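Local coordinates for dUTPase (Streptococcus mutans, PDB 3H6X), which hydrolyses dUTP to dUMP and diphosphate, and belongs to the trimeric, jelly-roll family of dUTPases, at the interface of chains A and B. Sequence-based numbering; all coordinates share one arbitrary frame. Chains: chain A/B, dUTPase.

Contact 1: the interface of chains A and B. Residues chain A 127-129; chain B 5, 30, 60, 124-126.
A:Leu128 and B:Phe124 pair as an antiparallel beta bridge, both backbones extended, with A:Leu128 N donating to the carbonyl O of B:Phe124 at 2.9 Å. A water also bridges the A:Leu128 carbonyl O and B:Phe124 N. The A:Leu128 CB sits above one face of the B:Arg5 guanidinium, toward the rim, and its CD1 methyl is 3.6 Å from the carboxylate carbon CD of B:Glu60. Leucine suits this place because its forked, apolar end can lie over the guanidinium and along the B:Glu60 stem. B:Arg5 suits it because its flat head serves both chains. NH1 donates in the guanidinium plane to the backbone O of A:Leu129 at 2.9 Å, while NE and NH2 grip B:Glu60 side-on. NE lies above the carboxylate plane, 2.8 Å from OE1 (177° at H); NH2 makes a salt bridge on the syn side of OE2. B:Arg5 chi1 of 69° and a bend at chi3 turn the head toward the backbone of A:Leu129, and the carboxylate fixes its rotation. A:Leu129 CD2 packs 3.5 Å from the phenol OH of B:Tyr30. The A segment immediately follows strand 118-126 of its own chain and lies against the end of the same strand in chain B, where the C-terminal arm passes onto its neighbour.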
ATOM      1  N   PHE A 127      -1.021  11.581  -9.931  1.00  6.11           N
ATOM      2  CA  PHE A 127      -1.483  10.386 -10.642  1.00  6.38           C
ATOM      3  C   PHE A 127      -1.779  10.722 -12.103  1.00  7.02           C
ATOM      4  O   PHE A 127      -1.858  11.901 -12.482  1.00  8.58           O
ATOM      5  CB  PHE A 127      -2.701   9.734  -9.974  1.00  5.75           C
ATOM      6  CG  PHE A 127      -3.969  10.526 -10.104  1.00  7.40           C
ATOM      7  CD1 PHE A 127      -4.334  11.444  -9.117  1.00  8.84           C
ATOM      8  CD2 PHE A 127      -4.816  10.345 -11.201  1.00  8.04           C
ATOM      9  CE1 PHE A 127      -5.503  12.163  -9.210  1.00  8.26           C
ATOM     10  CE2 PHE A 127      -5.997  11.070 -11.300  1.00  9.03           C
ATOM     11  CZ  PHE A 127      -6.341  11.987 -10.303  1.00  9.63           C
ATOM     12  N   LEU A 128      -1.960   9.681 -12.913  1.00  6.40           N
ATOM     13  CA  LEU A 128      -2.047   9.829 -14.370  1.00  6.05           C
ATOM     14  C   LEU A 128      -3.357   9.240 -14.881  1.00  5.86           C
ATOM     15  O   LEU A 128      -3.892   8.320 -14.274  1.00  8.15           O
ATOM     16  CB  LEU A 128      -0.865   9.133 -15.033  1.00  6.15           C
ATOM     17  CG  LEU A 128       0.514   9.613 -14.595  1.00  8.62           C
ATOM     18  CD1 LEU A 128       1.598   8.606 -15.012  1.00  8.49           C
ATOM     19  CD2 LEU A 128       0.763  10.991 -15.182  1.00 11.59           C
ATOM     20  N   LEU A 129      -3.862   9.778 -15.996  1.00  7.33           N
ATOM     21  CA  LEU A 129      -5.152   9.376 -16.550  1.00  8.98           C
ATOM     22  C   LEU A 129      -5.013   8.442 -17.743  1.00  7.65           C
ATOM     23  O   LEU A 129      -4.033   8.509 -18.480  1.00  9.55           O
ATOM     24  CB  LEU A 129      -5.926  10.606 -17.013  1.00  8.41           C
ATOM     25  CG  LEU A 129      -6.345  11.577 -15.914  1.00  9.98           C
ATOM     26  CD1 LEU A 129      -7.080  12.739 -16.571  1.00 15.48           C
ATOM     27  CD2 LEU A 129      -7.196  10.904 -14.871  1.00 12.19           C
TER
ATOM     28  N   ARG B   5      -1.578   5.402 -21.902  1.00  8.36           N
ATOM     29  CA  ARG B   5      -1.784   4.381 -20.868  1.00  6.36           C
ATOM     30  C   ARG B   5      -3.269   4.043 -20.780  1.00  6.84           C
ATOM     31  O   ARG B   5      -4.110   4.849 -21.177  1.00  6.99           O
ATOM     32  CB  ARG B   5      -1.259   4.855 -19.512  1.00  6.43           C
ATOM     33  CG  ARG B   5      -2.110   5.998 -18.910  1.00  6.38           C
ATOM     34  CD  ARG B   5      -1.364   6.683 -17.746  1.00  5.90           C
ATOM     35  NE  ARG B   5      -0.160   7.386 -18.205  1.00  6.59           N
ATOM     36  CZ  ARG B   5      -0.163   8.629 -18.679  1.00  8.37           C
ATOM     37  NH1 ARG B   5      -1.301   9.317 -18.752  1.00  8.35           N
ATOM     38  NH2 ARG B   5       0.970   9.188 -19.063  1.00  8.14           N
ATOM     39  N   TYR B  30      -9.089   3.869 -10.839  1.00  5.29           N
ATOM     40  CA  TYR B  30      -9.971   3.219 -11.810  1.00  5.50           C
ATOM     41  C   TYR B  30     -10.459   1.939 -11.184  1.00  7.15           C
ATOM     42  O   TYR B  30      -9.664   1.141 -10.704  1.00  7.00           O
ATOM     43  CB  TYR B  30      -9.191   2.896 -13.097  1.00  6.74           C
ATOM     44  CG  TYR B  30      -8.880   4.150 -13.872  1.00  5.81           C
ATOM     45  CD1 TYR B  30      -7.748   4.902 -13.584  1.00  6.47           C
ATOM     46  CD2 TYR B  30      -9.748   4.610 -14.865  1.00  7.75           C
ATOM     47  CE1 TYR B  30      -7.487   6.081 -14.264  1.00  7.30           C
ATOM     48  CE2 TYR B  30      -9.493   5.785 -15.551  1.00  7.23           C
ATOM     49  CZ  TYR B  30      -8.363   6.512 -15.241  1.00  7.45           C
ATOM     50  OH  TYR B  30      -8.095   7.676 -15.908  1.00  7.40           O
ATOM     51  N   GLU B  60       6.392   4.391 -15.862  1.00  5.65           N
ATOM     52  CA  GLU B  60       5.087   4.380 -15.191  1.00  5.84           C
ATOM     53  C   GLU B  60       4.802   3.015 -14.572  1.00  5.48           C
ATOM     54  O   GLU B  60       5.296   1.993 -15.052  1.00  6.77           O
ATOM     55  CB  GLU B  60       3.982   4.799 -16.164  1.00  6.37           C
ATOM     56  CG  GLU B  60       4.155   6.259 -16.608  1.00  7.33           C
ATOM     57  CD  GLU B  60       3.139   6.734 -17.630  1.00  9.96           C
ATOM     58  OE1 GLU B  60       2.274   5.932 -18.042  1.00  6.74           O
ATOM     59  OE2 GLU B  60       3.229   7.923 -18.008  1.00  7.77           O
ATOM     60  N   PHE B 124      -2.430   4.934 -11.802  1.00  5.24           N
ATOM     61  CA  PHE B 124      -1.208   5.024 -12.602  1.00  5.45           C
ATOM     62  C   PHE B 124      -0.320   6.137 -12.067  1.00  5.60           C
ATOM     63  O   PHE B 124      -0.820   7.241 -11.814  1.00  6.84           O
ATOM     64  CB  PHE B 124      -1.565   5.378 -14.049  1.00  5.45           C
ATOM     65  CG  PHE B 124      -2.280   4.276 -14.805  1.00  5.91           C
ATOM     66  CD1 PHE B 124      -1.558   3.358 -15.562  1.00  6.78           C
ATOM     67  CD2 PHE B 124      -3.658   4.179 -14.773  1.00  5.96           C
ATOM     68  CE1 PHE B 124      -2.201   2.374 -16.271  1.00  5.55           C
ATOM     69  CE2 PHE B 124      -4.318   3.198 -15.494  1.00  7.07           C
ATOM     70  CZ  PHE B 124      -3.591   2.286 -16.239  1.00  6.37           C
HETATM   71  N   MSE B 125       0.979   5.867 -11.922  1.00  6.05           N
HETATM   72  CA  MSE B 125       1.891   6.845 -11.309  1.00  6.19           C
HETATM   73  C   MSE B 125       3.277   6.729 -11.944  1.00  5.98           C
HETATM   74  O   MSE B 125       3.608   5.694 -12.507  1.00  6.66           O
HETATM   75  CB  MSE B 125       2.002   6.615  -9.795  1.00  9.12           C
HETATM   76  CG  MSE B 125       0.674   6.737  -9.065  1.00 11.36           C
HETATM   77 SE   MSE B 125       0.961   6.520  -7.161  0.70 22.14          SE
HETATM   78  CE  MSE B 125       1.410   8.277  -6.679  1.00 29.21           C
ATOM     79  N   PRO B 126       4.091   7.790 -11.827  1.00  7.17           N
ATOM     80  CA  PRO B 126       5.487   7.736 -12.290  1.00  6.90           C
ATOM     81  C   PRO B 126       6.380   7.073 -11.243  1.00  8.93           C
ATOM     82  O   PRO B 126       6.106   7.136 -10.035  1.00  9.00           O
ATOM     83  CB  PRO B 126       5.874   9.219 -12.394  1.00  9.40           C
ATOM     84  CG  PRO B 126       5.054   9.868 -11.308  1.00  9.70           C
ATOM     85  CD  PRO B 126       3.725   9.130 -11.322  1.00  9.02           C
TER
HETATM   86  O   HOH W   1      -4.744   6.658 -12.110  1.00  6.48           O

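Contact 2: the interface of chains A and B. Residues chain A 61, 86, 127; chain B 22, 26-29.
This is an interface within the dUTPase homotrimer, where A:Asp86 of conserved motif 3 meets B:Ala28 at the start of motif 1, so that assembly brings together pieces of an active site. OD1 of the A:Asp86 carboxylate accepts from the backbone N of B:Ala28 at 3.0 Å, almost straight (173° at H) but from above the carboxylate plane. The same peptide unit is held at its other end within chain B, since NH1 of B:Arg22 donates to the B:Ala27 carbonyl O at 2.8 Å; a long arginine can reach this oxygen from several residues earlier in the chain. A:Phe127 turns a ring face to B:Ala28, whose CA stands over the ring centre in a CH-pi contact. Its chi1 of 71° turns the ring toward the B:Ala27-B:Ala28 backbone. A flat ring can cover the backbone of a small residue, and CZ also comes 3.4 Å from the B:Ala27 carbonyl O. Alanine's small CB leaves that backbone accessible, yet even this methyl is tight against A:Val61 CG2, at 3.5 Å. A water also joins OD1 to B:Gly29 N. A:Asp86 corresponds to the family's catalytic aspartate, which positions the attacking water; the contact therefore probably sets that carboxylate against the neighbouring chain's motif 1 for dUTP hydrolysis.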
ATOM      1  N   VAL A  61      -3.377  12.924  -5.543  1.00  4.43           N
ATOM      2  CA  VAL A  61      -4.070  12.031  -4.616  1.00  5.91           C
ATOM      3  C   VAL A  61      -3.336  12.039  -3.274  1.00  6.33           C
ATOM      4  O   VAL A  61      -2.131  12.314  -3.225  1.00  6.38           O
ATOM      5  CB  VAL A  61      -4.128  10.582  -5.183  1.00  6.44           C
ATOM      6  CG1 VAL A  61      -2.739  10.052  -5.373  1.00  7.26           C
ATOM      7  CG2 VAL A  61      -4.942   9.657  -4.278  1.00  6.65           C
ATOM      8  N   ASP A  86      -9.331  10.797  -2.411  1.00  7.62           N
ATOM      9  CA  ASP A  86      -9.485  11.510  -3.667  1.00  8.55           C
ATOM     10  C   ASP A  86      -9.688  13.008  -3.435  1.00  7.52           C
ATOM     11  O   ASP A  86     -10.159  13.427  -2.371  1.00  7.70           O
ATOM     12  CB  ASP A  86     -10.720  10.981  -4.426  1.00 10.82           C
ATOM     13  CG  ASP A  86     -10.669   9.469  -4.681  1.00 13.43           C
ATOM     14  OD1 ASP A  86      -9.675   8.984  -5.277  1.00 13.33           O
ATOM     15  OD2 ASP A  86     -11.629   8.760  -4.292  1.00 14.53           O
ATOM     16  N   PHE A 127      -1.021  11.581  -9.931  1.00  6.11           N
ATOM     17  CA  PHE A 127      -1.483  10.386 -10.642  1.00  6.38           C
ATOM     18  C   PHE A 127      -1.779  10.722 -12.103  1.00  7.02           C
ATOM     19  O   PHE A 127      -1.858  11.901 -12.482  1.00  8.58           O
ATOM     20  CB  PHE A 127      -2.701   9.734  -9.974  1.00  5.75           C
ATOM     21  CG  PHE A 127      -3.969  10.526 -10.104  1.00  7.40           C
ATOM     22  CD1 PHE A 127      -4.334  11.444  -9.117  1.00  8.84           C
ATOM     23  CD2 PHE A 127      -4.816  10.345 -11.201  1.00  8.04           C
ATOM     24  CE1 PHE A 127      -5.503  12.163  -9.210  1.00  8.26           C
ATOM     25  CE2 PHE A 127      -5.997  11.070 -11.300  1.00  9.03           C
ATOM     26  CZ  PHE A 127      -6.341  11.987 -10.303  1.00  9.63           C
TER
ATOM     27  N   ARG B  22     -13.255   5.754 -13.645  1.00  9.68           N
ATOM     28  CA  ARG B  22     -13.179   6.449 -12.362  1.00  9.86           C
ATOM     29  C   ARG B  22     -14.583   6.816 -11.937  1.00 11.76           C
ATOM     30  O   ARG B  22     -15.420   7.173 -12.785  1.00 11.86           O
ATOM     31  CB  ARG B  22     -12.320   7.708 -12.471  1.00 10.18           C
ATOM     32  CG  ARG B  22     -10.882   7.428 -12.862  1.00 10.33           C
ATOM     33  CD  ARG B  22     -10.065   8.693 -12.779  1.00 11.08           C
ATOM     34  NE  ARG B  22     -10.476   9.670 -13.778  1.00 10.88           N
ATOM     35  CZ  ARG B  22     -10.422  10.983 -13.587  1.00 13.83           C
ATOM     36  NH1 ARG B  22      -9.992  11.468 -12.433  1.00 13.75           N
ATOM     37  NH2 ARG B  22     -10.787  11.813 -14.555  1.00 14.54           N
ATOM     38  N   HIS B  26     -12.570  13.619 -10.198  1.00 11.57           N
ATOM     39  CA  HIS B  26     -11.245  13.833  -9.609  1.00 13.38           C
ATOM     40  C   HIS B  26     -10.691  12.643  -8.848  1.00 12.75           C
ATOM     41  O   HIS B  26      -9.689  12.767  -8.140  1.00 12.18           O
ATOM     42  CB  HIS B  26     -11.235  15.089  -8.733  1.00 16.02           C
ATOM     43  CG  HIS B  26     -11.527  16.326  -9.514  1.00 23.03           C
ATOM     44  ND1 HIS B  26     -10.618  16.873 -10.394  1.00 25.36           N
ATOM     45  CD2 HIS B  26     -12.649  17.071  -9.612  1.00 23.60           C
ATOM     46  CE1 HIS B  26     -11.164  17.927 -10.979  1.00 26.95           C
ATOM     47  NE2 HIS B  26     -12.393  18.068 -10.524  1.00 22.59           N
ATOM     48  N   ALA B  27     -11.332  11.487  -8.993  1.00 10.02           N
ATOM     49  CA  ALA B  27     -10.828  10.282  -8.336  1.00 10.49           C
ATOM     50  C   ALA B  27      -9.473   9.894  -8.914  1.00  8.72           C
ATOM     51  O   ALA B  27      -9.201  10.126 -10.090  1.00  9.89           O
ATOM     52  CB  ALA B  27     -11.801   9.145  -8.497  1.00 10.56           C
ATOM     53  N   ALA B  28      -8.631   9.304  -8.071  1.00  7.04           N
ATOM     54  CA  ALA B  28      -7.313   8.868  -8.495  1.00  7.96           C
ATOM     55  C   ALA B  28      -7.409   7.502  -9.164  1.00  7.55           C
ATOM     56  O   ALA B  28      -6.618   7.190 -10.053  1.00  8.61           O
ATOM     57  CB  ALA B  28      -6.396   8.767  -7.309  1.00  7.61           C
ATOM     58  N   GLY B  29      -8.351   6.689  -8.678  1.00  6.92           N
ATOM     59  CA  GLY B  29      -8.402   5.273  -9.012  1.00  8.65           C
ATOM     60  C   GLY B  29      -9.440   4.877 -10.046  1.00  9.27           C
ATOM     61  O   GLY B  29     -10.515   5.483 -10.130  1.00  8.23           O
TER
HETATM   62  O   HOH W   2     -10.036   6.642  -6.168  1.00 13.53           O

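Contact 3: the interface of chains A and B. Residues chain A 61, 63, 82, 84, 127; chain B 28, 65, 123, 125.
In this hydrophobic seam between jelly-roll barrels of the trimeric dUTPase family, one face of the B:Phe65 ring carries A:Tyr63 CE1, A:Val82 CG1 and A:Val84 CG2, all toward the rim, and B:Val123 CG2 lies in plane at its edge. The ring of A:Tyr63 meets the selenium of B:Met125 at its edge, in plane, while A:Val61 CG1 of its own chain covers part of one face. The directions of the A:Tyr63 and B:Phe65 side chains cross at about a right angle, but the ring planes are tilted by about 45°, with A:Tyr63 CE1 3.6 Å from B:Phe65 CE2. A:Tyr63 reaches into chain B: its phenol OH lies 3.2 Å from B:Val123 CG1 and similarly near the selenium, and B:Val123 and B:Met125 approach it from the opposite direction. The flexible methionine side chain, present here as selenomethionine, can bend at chi3 (86°) to follow the ring, with CE and selenium both about 3.5 Å from A:Tyr63 CE2. With B:Val123 CG1 opposite the backbone N (chi1 -177°), that methyl touches the phenol oxygen and also lies 3.7 Å from A:Phe127 CB. On the same face of B:Phe65, farther round the rim, A:Val82 CB lies 3.6 Å from CD1, whereas A:Val84 brings CG2 to CD2 at 3.9 Å. Branched valines suit strand 82-85 here, giving short, stiff methyl surfaces to an aromatic plate.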
ATOM      1  N   VAL A  61      -3.377  12.924  -5.543  1.00  4.43           N
ATOM      2  CA  VAL A  61      -4.070  12.031  -4.616  1.00  5.91           C
ATOM      3  C   VAL A  61      -3.336  12.039  -3.274  1.00  6.33           C
ATOM      4  O   VAL A  61      -2.131  12.314  -3.225  1.00  6.38           O
ATOM      5  CB  VAL A  61      -4.128  10.582  -5.183  1.00  6.44           C
ATOM      6  CG1 VAL A  61      -2.739  10.052  -5.373  1.00  7.26           C
ATOM      7  CG2 VAL A  61      -4.942   9.657  -4.278  1.00  6.65           C
ATOM      8  N   TYR A  63      -2.445   9.510  -0.190  1.00  6.33           N
ATOM      9  CA  TYR A  63      -2.458   8.134   0.301  1.00  6.44           C
ATOM     10  C   TYR A  63      -2.248   8.130   1.804  1.00  7.17           C
ATOM     11  O   TYR A  63      -1.402   8.879   2.317  1.00  7.64           O
ATOM     12  CB  TYR A  63      -1.326   7.320  -0.317  1.00  6.42           C
ATOM     13  CG  TYR A  63      -1.494   7.044  -1.794  1.00  6.36           C
ATOM     14  CD1 TYR A  63      -2.655   6.489  -2.282  1.00  8.81           C
ATOM     15  CD2 TYR A  63      -0.479   7.330  -2.686  1.00 13.22           C
ATOM     16  CE1 TYR A  63      -2.815   6.231  -3.641  1.00  8.02           C
ATOM     17  CE2 TYR A  63      -0.633   7.068  -4.047  1.00 15.66           C
ATOM     18  CZ  TYR A  63      -1.804   6.512  -4.502  1.00 12.45           C
ATOM     19  OH  TYR A  63      -1.967   6.244  -5.841  1.00 14.20           O
ATOM     20  N   VAL A  82      -3.947   0.649   2.352  1.00  4.57           N
ATOM     21  CA  VAL A  82      -3.652   2.008   1.918  1.00  5.28           C
ATOM     22  C   VAL A  82      -4.955   2.730   1.755  1.00  6.73           C
ATOM     23  O   VAL A  82      -5.850   2.263   1.050  1.00  7.17           O
ATOM     24  CB  VAL A  82      -2.940   2.034   0.555  1.00  6.32           C
ATOM     25  CG1 VAL A  82      -2.685   3.481   0.127  1.00  8.76           C
ATOM     26  CG2 VAL A  82      -1.646   1.239   0.629  1.00  6.98           C
ATOM     27  N   VAL A  84      -7.057   5.577   0.127  1.00  6.01           N
ATOM     28  CA  VAL A  84      -6.919   6.386  -1.085  1.00  6.43           C
ATOM     29  C   VAL A  84      -7.901   7.546  -0.998  1.00  7.99           C
ATOM     30  O   VAL A  84      -9.100   7.355  -1.195  1.00 10.53           O
ATOM     31  CB  VAL A  84      -7.185   5.558  -2.362  1.00  6.52           C
ATOM     32  CG1 VAL A  84      -7.042   6.414  -3.625  1.00  7.35           C
ATOM     33  CG2 VAL A  84      -6.220   4.371  -2.429  1.00  8.50           C
ATOM     34  N   PHE A 127      -1.021  11.581  -9.931  1.00  6.11           N
ATOM     35  CA  PHE A 127      -1.483  10.386 -10.642  1.00  6.38           C
ATOM     36  C   PHE A 127      -1.779  10.722 -12.103  1.00  7.02           C
ATOM     37  O   PHE A 127      -1.858  11.901 -12.482  1.00  8.58           O
ATOM     38  CB  PHE A 127      -2.701   9.734  -9.974  1.00  5.75           C
ATOM     39  CG  PHE A 127      -3.969  10.526 -10.104  1.00  7.40           C
ATOM     40  CD1 PHE A 127      -4.334  11.444  -9.117  1.00  8.84           C
ATOM     41  CD2 PHE A 127      -4.816  10.345 -11.201  1.00  8.04           C
ATOM     42  CE1 PHE A 127      -5.503  12.163  -9.210  1.00  8.26           C
ATOM     43  CE2 PHE A 127      -5.997  11.070 -11.300  1.00  9.03           C
ATOM     44  CZ  PHE A 127      -6.341  11.987 -10.303  1.00  9.63           C
TER
ATOM     45  N   ALA B  28      -8.631   9.304  -8.071  1.00  7.04           N
ATOM     46  CA  ALA B  28      -7.313   8.868  -8.495  1.00  7.96           C
ATOM     47  C   ALA B  28      -7.409   7.502  -9.164  1.00  7.55           C
ATOM     48  O   ALA B  28      -6.618   7.190 -10.053  1.00  8.61           O
ATOM     49  CB  ALA B  28      -6.396   8.767  -7.309  1.00  7.61           C
ATOM     50  N   PHE B  65      -4.997  -1.039  -5.373  1.00  5.87           N
ATOM     51  CA  PHE B  65      -5.301  -0.897  -3.954  1.00  7.43           C
ATOM     52  C   PHE B  65      -6.635  -1.524  -3.636  1.00  7.84           C
ATOM     53  O   PHE B  65      -7.538  -1.593  -4.475  1.00  6.91           O
ATOM     54  CB  PHE B  65      -5.350   0.586  -3.533  1.00  7.07           C
ATOM     55  CG  PHE B  65      -4.071   1.326  -3.782  1.00  8.19           C
ATOM     56  CD1 PHE B  65      -2.962   1.119  -2.974  1.00  8.93           C
ATOM     57  CD2 PHE B  65      -3.979   2.230  -4.824  1.00  7.15           C
ATOM     58  CE1 PHE B  65      -1.772   1.808  -3.214  1.00  8.90           C
ATOM     59  CE2 PHE B  65      -2.806   2.916  -5.068  1.00  7.20           C
ATOM     60  CZ  PHE B  65      -1.702   2.714  -4.251  1.00  7.11           C
ATOM     61  N   VAL B 123      -4.344   2.822  -9.783  1.00  5.44           N
ATOM     62  CA  VAL B 123      -3.831   4.179  -9.948  1.00  4.58           C
ATOM     63  C   VAL B 123      -2.523   4.136 -10.742  1.00  5.58           C
ATOM     64  O   VAL B 123      -1.615   3.385 -10.399  1.00  6.55           O
ATOM     65  CB  VAL B 123      -3.570   4.855  -8.583  1.00  4.36           C
ATOM     66  CG1 VAL B 123      -3.111   6.303  -8.790  1.00  6.09           C
ATOM     67  CG2 VAL B 123      -4.826   4.799  -7.694  1.00  5.46           C
HETATM   68  N   MSE B 125       0.979   5.867 -11.922  1.00  6.05           N
HETATM   69  CA  MSE B 125       1.891   6.845 -11.309  1.00  6.19           C
HETATM   70  C   MSE B 125       3.277   6.729 -11.944  1.00  5.98           C
HETATM   71  O   MSE B 125       3.608   5.694 -12.507  1.00  6.66           O
HETATM   72  CB  MSE B 125       2.002   6.615  -9.795  1.00  9.12           C
HETATM   73  CG  MSE B 125       0.674   6.737  -9.065  1.00 11.36           C
HETATM   74 SE   MSE B 125       0.961   6.520  -7.161  0.70 22.14          SE
HETATM   75  CE  MSE B 125       1.410   8.277  -6.679  1.00 29.21           C
TER

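Contact 4: the interface of chains A and B. Residues chain A 81-82; chain B 65, 81-82.
The turn leading into strand 82-85, the strand that carries the opening of motif 3 in trimeric dUTPases, meets its own copy here: A:Ser81 touches B:Ser81, and A:Val82 touches B:Val82. Like residues facing each other in a trimer would place this contact close to the three-fold axis, where each chain would present the same group to the next. The relation is not a two-fold one, and the pairs are accordingly uneven. A:Ser81 OG is 3.5 Å from B:Ser81 CA, while A:Ser81 CB lies 3.6 Å from the carbonyl O of B:Ser81. Between the hydroxyls, B:Ser81 OG to A:Ser81 OG is 3.4 Å, at best a weak hydrogen bond. A:Ser81 CB and B:Ser81 CB are 3.8 Å apart, a close approach that the small serine side chain allows. Both serines have a positive phi (76° in A:Ser81), the backbone of a tight turn. One step into the strand, A:Val82 CG2 meets B:Val82 CG2 at 3.8 Å, the side chains running obliquely to one another. With CG1 opposite the backbone N in both valines (chi1 179° in A:Val82), it is the CG2 branch of each that turns to the other. A:Val82 CG2 touches the B:Phe65 ring as well, and CB and CG1 add to that ring contact. Valine suits the place because a branched side chain lets one methyl lie between two neighbours while the other stays on the ring.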
ATOM      1  N   SER A  81      -5.081  -1.492   3.966  1.00  5.03           N
ATOM      2  CA  SER A  81      -3.664  -1.404   3.579  1.00  4.28           C
ATOM      3  C   SER A  81      -3.192  -0.003   3.232  1.00  5.67           C
ATOM      4  O   SER A  81      -2.142   0.457   3.719  1.00  7.01           O
ATOM      5  CB  SER A  81      -3.320  -2.363   2.446  1.00  6.65           C
ATOM      6  OG  SER A  81      -3.466  -3.710   2.855  1.00  6.46           O
ATOM      7  N   VAL A  82      -3.947   0.649   2.352  1.00  4.57           N
ATOM      8  CA  VAL A  82      -3.652   2.008   1.918  1.00  5.28           C
ATOM      9  C   VAL A  82      -4.955   2.730   1.755  1.00  6.73           C
ATOM     10  O   VAL A  82      -5.850   2.263   1.050  1.00  7.17           O
ATOM     11  CB  VAL A  82      -2.940   2.034   0.555  1.00  6.32           C
ATOM     12  CG1 VAL A  82      -2.685   3.481   0.127  1.00  8.76           C
ATOM     13  CG2 VAL A  82      -1.646   1.239   0.629  1.00  6.98           C
TER
ATOM     14  N   PHE B  65      -4.997  -1.039  -5.373  1.00  5.87           N
ATOM     15  CA  PHE B  65      -5.301  -0.897  -3.954  1.00  7.43           C
ATOM     16  C   PHE B  65      -6.635  -1.524  -3.636  1.00  7.84           C
ATOM     17  O   PHE B  65      -7.538  -1.593  -4.475  1.00  6.91           O
ATOM     18  CB  PHE B  65      -5.350   0.586  -3.533  1.00  7.07           C
ATOM     19  CG  PHE B  65      -4.071   1.326  -3.782  1.00  8.19           C
ATOM     20  CD1 PHE B  65      -2.962   1.119  -2.974  1.00  8.93           C
ATOM     21  CD2 PHE B  65      -3.979   2.230  -4.824  1.00  7.15           C
ATOM     22  CE1 PHE B  65      -1.772   1.808  -3.214  1.00  8.90           C
ATOM     23  CE2 PHE B  65      -2.806   2.916  -5.068  1.00  7.20           C
ATOM     24  CZ  PHE B  65      -1.702   2.714  -4.251  1.00  7.11           C
ATOM     25  N   SER B  81      -1.438  -6.489  -0.110  1.00  5.53           N
ATOM     26  CA  SER B  81      -1.597  -5.078   0.251  1.00  4.76           C
ATOM     27  C   SER B  81      -1.719  -4.107  -0.913  1.00  5.21           C
ATOM     28  O   SER B  81      -2.633  -3.279  -0.939  1.00  7.49           O
ATOM     29  CB  SER B  81      -0.498  -4.611   1.207  1.00  6.27           C
ATOM     30  OG  SER B  81      -0.534  -5.357   2.412  1.00  7.33           O
ATOM     31  N   VAL B  82      -0.770  -4.207  -1.835  1.00  5.00           N
ATOM     32  CA  VAL B  82      -0.747  -3.390  -3.037  1.00  4.94           C
ATOM     33  C   VAL B  82      -0.271  -4.255  -4.181  1.00  6.02           C
ATOM     34  O   VAL B  82       0.776  -4.907  -4.089  1.00  7.08           O
ATOM     35  CB  VAL B  82       0.250  -2.235  -2.919  1.00  6.35           C
ATOM     36  CG1 VAL B  82       0.237  -1.408  -4.202  1.00  7.70           C
ATOM     37  CG2 VAL B  82      -0.098  -1.347  -1.712  1.00  7.27           C
TER

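Contacts 2 and 3 are nearest, their C-alpha centres about 6 Å apart, and share A:Val61, A:Phe127 and B:Ala28, so the active-site loop rests on the same residues as the hydrophobic seam. Contact 1 lies about 10 Å from contact 2 and 9 Å from contact 3, with which it also shares B:Met125; A:Phe127 runs through all three, tying the departing C-terminal arm to the barrel seam. Contact 4 is about 10 Å from contact 3, linked by A:Val82 and B:Phe65, about 15 Å from contact 2 and 16 Å from contact 1. The interface thus probably runs from the trimer's centre to its crossing arms.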